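Local structure of cell surface protein (Faecalibacterium prausnitzii A2-165, 4GT6) at residues S150-M155 / I174-F179; G12-F16 / I26-G31. The protein is of unknown function, but as the leucine-rich-repeat part of a larger extracellular cell surface protein it probably binds other proteins. One frame throughout, in Å; residues are numbered along the deposited sequence. Where two conformers were deposited one is given.

Contact 1. Residues S150-M155 / I174-F179; sequences SVADGM and IEERAF. With EDO (1,2-ethanediol), chain G.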
# COMPACT_ATOMS: atom_id res chain seq x y z
N SER A 150 -8.25 -1.22 -12.99
CA SER A 150 -7.54 -1.70 -11.80
C SER A 150 -6.78 -0.59 -11.13
O SER A 150 -6.45 0.41 -11.76
CB SER A 150 -6.60 -2.87 -12.11
OG SER A 150 -5.54 -2.48 -12.95
N VAL A 151 -6.49 -0.77 -9.84
CA VAL A 151 -5.65 0.17 -9.12
C VAL A 151 -4.31 -0.53 -9.07
O VAL A 151 -4.19 -1.55 -8.37
CB VAL A 151 -6.22 0.55 -7.72
CG1 VAL A 151 -5.25 1.49 -6.99
CG2 VAL A 151 -7.58 1.21 -7.87
N ALA A 152 -3.34 -0.07 -9.86
CA ALA A 152 -2.04 -0.76 -9.99
C ALA A 152 -1.26 -0.77 -8.67
O ALA A 152 -1.56 0.01 -7.76
CB ALA A 152 -1.21 -0.13 -11.11
N ASP A 153 -0.32 -1.70 -8.53
CA ASP A 153 0.42 -1.91 -7.29
C ASP A 153 1.12 -0.65 -6.79
O ASP A 153 1.68 0.11 -7.59
CB ASP A 153 1.45 -3.05 -7.43
CG ASP A 153 2.52 -2.82 -8.45
OD1 ASP A 153 2.25 -3.02 -9.66
OD2 ASP A 153 3.62 -2.40 -8.06
N GLY A 154 1.00 -0.41 -5.49
CA GLY A 154 1.62 0.71 -4.79
C GLY A 154 1.21 2.08 -5.28
O GLY A 154 1.91 3.05 -5.02
N MSE A 155 0.06 2.17 -5.98
CA MSE A 155 -0.36 3.44 -6.58
C MSE A 155 -0.39 4.59 -5.59
O MSE A 155 0.11 5.67 -5.94
CB MSE A 155 -1.71 3.34 -7.30
CG MSE A 155 -2.19 4.70 -7.88
SE MSE A 155 -3.71 4.49 -9.03
CE MSE A 155 -2.87 3.22 -10.12
N ILE A 174 -7.58 -4.40 -7.01
CA ILE A 174 -6.85 -3.43 -6.18
C ILE A 174 -5.55 -4.14 -5.88
O ILE A 174 -5.54 -5.07 -5.08
CB ILE A 174 -7.63 -2.98 -4.92
CG1 ILE A 174 -8.98 -2.35 -5.29
CG2 ILE A 174 -6.77 -2.03 -4.05
CD1 ILE A 174 -9.94 -2.22 -4.06
N GLU A 175 -4.46 -3.74 -6.54
CA GLU A 175 -3.23 -4.53 -6.46
C GLU A 175 -2.46 -4.33 -5.16
O GLU A 175 -2.81 -3.48 -4.33
CB GLU A 175 -2.32 -4.30 -7.71
CG GLU A 175 -3.00 -4.55 -9.06
CD GLU A 175 -3.52 -5.95 -9.40
OE1 GLU A 175 -3.48 -6.85 -8.54
OE2 GLU A 175 -4.00 -6.13 -10.54
N GLU A 176 -1.42 -5.13 -4.96
CA GLU A 176 -0.60 -5.10 -3.76
C GLU A 176 -0.18 -3.70 -3.35
O GLU A 176 0.28 -2.93 -4.20
CB GLU A 176 0.68 -5.92 -3.98
CG GLU A 176 0.48 -7.42 -3.96
CD GLU A 176 1.74 -8.24 -4.14
OE1 GLU A 176 2.83 -7.63 -4.34
OE2 GLU A 176 1.65 -9.49 -4.10
N ARG A 177 -0.32 -3.40 -2.04
CA ARG A 177 0.13 -2.14 -1.42
C ARG A 177 -0.50 -0.87 -2.05
O ARG A 177 0.01 0.23 -1.83
CB ARG A 177 1.69 -2.03 -1.48
CG ARG A 177 2.42 -3.29 -0.98
CD ARG A 177 3.95 -3.17 -0.95
NE ARG A 177 4.44 -2.05 -0.14
CZ ARG A 177 4.50 -2.03 1.19
NH1 ARG A 177 4.06 -3.06 1.90
NH2 ARG A 177 4.96 -0.96 1.82
N ALA A 178 -1.62 -1.01 -2.78
CA ALA A 178 -2.23 0.18 -3.44
C ALA A 178 -2.52 1.35 -2.48
O ALA A 178 -2.30 2.50 -2.87
CB ALA A 178 -3.52 -0.22 -4.15
N PHE A 179 -2.98 1.07 -1.22
CA PHE A 179 -3.30 2.15 -0.27
C PHE A 179 -2.53 2.00 1.02
O PHE A 179 -2.96 2.53 2.05
CB PHE A 179 -4.82 2.17 0.03
CG PHE A 179 -5.63 2.44 -1.20
CD1 PHE A 179 -5.77 3.74 -1.69
CD2 PHE A 179 -6.20 1.40 -1.93
CE1 PHE A 179 -6.48 3.99 -2.87
CE2 PHE A 179 -6.95 1.65 -3.08
CZ PHE A 179 -7.09 2.94 -3.54
C1 EDO G . 4.69 -3.51 5.59
O1 EDO G . 4.79 -4.09 4.30
C2 EDO G . 3.20 -3.20 5.87
O2 EDO G . 2.75 -2.18 5.01
O HOH W 1 -3.66 -4.54 -12.51
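Equivalent turns of two successive BspA-type leucine-rich repeats stack on each other here, near the middle of the solenoid, and illustrate how such a fold grows by repetition. V151 and I174 form a parallel bridge with CA atoms 4.8 Å apart, and each strand end runs into a type II turn, A152-M155 and E175-A178. Because the turns have the same shape, one lies on the next: E175 N donates to V151 O (2.9 Å), G154 N donates to E176 O (2.9 Å), and G154 CA sits 3.4 Å from R177 O. G154 and R177 occupy corresponding turn positions with positive phi. Inside, V151 CG1 packs against A178 CB at 3.7 Å and reaches the F179 ring, which meets F201 farther along. Outside, D153 hydrogen-bonds back to S130, while E175 forms a salt bridge with R195, so polar links run on in both directions along the stack. One water joins S150 OG (2.8 Å) to E175 OE2, to which it donates at 2.6 Å.

Contact 2. Residues G12-F16 / I26-G31; sequences GSYQF and ITKYTG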
# COMPACT_ATOMS: atom_id res chain seq x y z
N GLY A 12 13.22 25.08 -29.02
CA GLY A 12 13.48 25.84 -27.81
C GLY A 12 14.16 24.97 -26.76
O GLY A 12 15.11 24.26 -27.07
N SER A 13 13.59 24.96 -25.54
CA SER A 13 14.12 24.18 -24.41
C SER A 13 13.66 22.71 -24.40
O SER A 13 14.00 22.00 -23.47
CB SER A 13 13.69 24.84 -23.10
OG SER A 13 14.24 26.14 -23.05
N TYR A 14 12.94 22.26 -25.44
CA TYR A 14 12.43 20.90 -25.49
C TYR A 14 12.96 20.12 -26.68
O TYR A 14 13.09 20.65 -27.79
CB TYR A 14 10.88 20.94 -25.57
CG TYR A 14 10.25 21.40 -24.28
CD1 TYR A 14 9.95 20.49 -23.27
CD2 TYR A 14 9.97 22.74 -24.05
CE1 TYR A 14 9.39 20.91 -22.06
CE2 TYR A 14 9.43 23.18 -22.84
CZ TYR A 14 9.12 22.25 -21.86
OH TYR A 14 8.59 22.65 -20.66
N GLN A 15 13.27 18.87 -26.44
CA GLN A 15 13.61 17.92 -27.49
C GLN A 15 12.43 16.98 -27.62
O GLN A 15 11.69 16.74 -26.65
CB GLN A 15 14.88 17.14 -27.19
CG GLN A 15 16.11 18.05 -27.09
CD GLN A 15 17.37 17.27 -26.84
OE1 GLN A 15 17.38 16.04 -26.75
NE2 GLN A 15 18.47 18.00 -26.70
N PHE A 16 12.26 16.41 -28.81
CA PHE A 16 11.11 15.56 -29.08
C PHE A 16 11.40 14.59 -30.20
O PHE A 16 12.32 14.79 -31.02
CB PHE A 16 9.88 16.43 -29.44
CG PHE A 16 10.05 17.28 -30.68
CD1 PHE A 16 10.65 18.54 -30.61
CD2 PHE A 16 9.66 16.81 -31.94
CE1 PHE A 16 10.85 19.31 -31.76
CE2 PHE A 16 9.86 17.59 -33.09
CZ PHE A 16 10.42 18.85 -32.99
N ILE A 26 7.53 14.73 -26.22
CA ILE A 26 8.65 15.46 -25.57
C ILE A 26 9.57 14.42 -24.96
O ILE A 26 9.11 13.58 -24.19
CB ILE A 26 8.14 16.45 -24.49
CG1 ILE A 26 7.20 17.55 -25.06
CG2 ILE A 26 9.32 17.05 -23.68
CD1 ILE A 26 7.72 18.35 -26.21
N THR A 27 10.88 14.47 -25.25
CA THR A 27 11.80 13.47 -24.71
C THR A 27 12.86 14.05 -23.77
O THR A 27 13.49 13.28 -23.03
CB THR A 27 12.49 12.70 -25.85
OG1 THR A 27 13.12 13.65 -26.72
CG2 THR A 27 11.52 11.80 -26.62
N LYS A 28 13.07 15.37 -23.79
CA LYS A 28 14.06 16.04 -22.94
C LYS A 28 13.66 17.49 -22.73
O LYS A 28 13.07 18.11 -23.61
CB LYS A 28 15.47 15.97 -23.59
CG LYS A 28 16.64 16.39 -22.67
CD LYS A 28 18.01 16.25 -23.37
CE LYS A 28 19.13 16.31 -22.37
NZ LYS A 28 20.43 15.90 -22.96
N TYR A 29 14.02 18.04 -21.56
CA TYR A 29 13.83 19.44 -21.25
C TYR A 29 15.21 19.96 -20.84
O TYR A 29 15.82 19.39 -19.93
CB TYR A 29 12.78 19.66 -20.16
CG TYR A 29 12.77 21.09 -19.66
CD1 TYR A 29 12.28 22.12 -20.46
CD2 TYR A 29 13.26 21.41 -18.40
CE1 TYR A 29 12.22 23.43 -19.98
CE2 TYR A 29 13.22 22.71 -17.92
CZ TYR A 29 12.68 23.72 -18.71
OH TYR A 29 12.60 24.99 -18.22
N THR A 30 15.69 21.03 -21.50
CA THR A 30 17.06 21.52 -21.24
C THR A 30 17.09 22.88 -20.52
O THR A 30 18.17 23.47 -20.36
CB THR A 30 17.82 21.62 -22.58
OG1 THR A 30 17.18 22.61 -23.39
CG2 THR A 30 17.89 20.28 -23.30
N GLY A 31 15.93 23.35 -20.07
CA GLY A 31 15.86 24.62 -19.34
C GLY A 31 16.03 24.46 -17.83
O GLY A 31 16.45 23.41 -17.34
O HOH W 2 16.51 21.97 -25.96
O HOH W 3 17.26 25.72 -22.90
O HOH W 4 15.75 13.67 -26.42
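Strands 14-16 and 26-29 run antiparallel, their axes 4.4 Å apart at closest approach and their directions 152° apart, as a beta hairpin near the N terminus. The pairing shows how a classic bulge absorbs an extra residue. Y14 faces Y29 in a non-hydrogen-bonded pair and Q15 faces K28 in a hydrogen-bonded one, but F16 pairs with I26, because T27 and K28 both lie opposite Q15. T27 N therefore donates to Q15 O at 2.8 Å and K28 N weakly to Q15 O at 3.5 Å, while Q15 N donates to K28 O at 2.9 Å. Beyond the strands, T30 N donates to S13 O (2.8 Å). On the face bearing Y14, F16, I26 and Y29, Y14 CD1 touches I26 CG2 at 3.5 Å and the tyrosine rings meet obliquely, centroids 5.0 Å apart; I36 packs against both, and Y29 OH hydrogen-bonds to E33. On the face bearing Q15 and K28, Q15 OE1 lies 3.4 Å from K28 CD; at the bulge a water joins Q15 OE1 (2.9 Å) to T27 OG1 (2.6 Å). Aromatic and aliphatic groups thus bury one face against the following chain, whereas Q15 and K28 on the other are less buried.

Followed from the N terminus, the chain first closes contact 2, where strand 24-29 folds back on strand 14-18 after a short excursion. It then pairs strand 24-29 in parallel with strand 47-54, so the hairpin joins the sheet that runs on into the first repeats. Contact 1 opens only later, at residue 150, and closes one repeat further on, 18 residues separating its segments. The two loops therefore lie in series, neither nesting nor crossing, with centres about 32 Å apart and nearest atoms about 21 Å apart. Together they contrast two ways of joining strands: an antiparallel hairpin at the N-terminal end, and parallel repeat-to-repeat stacking within the solenoid.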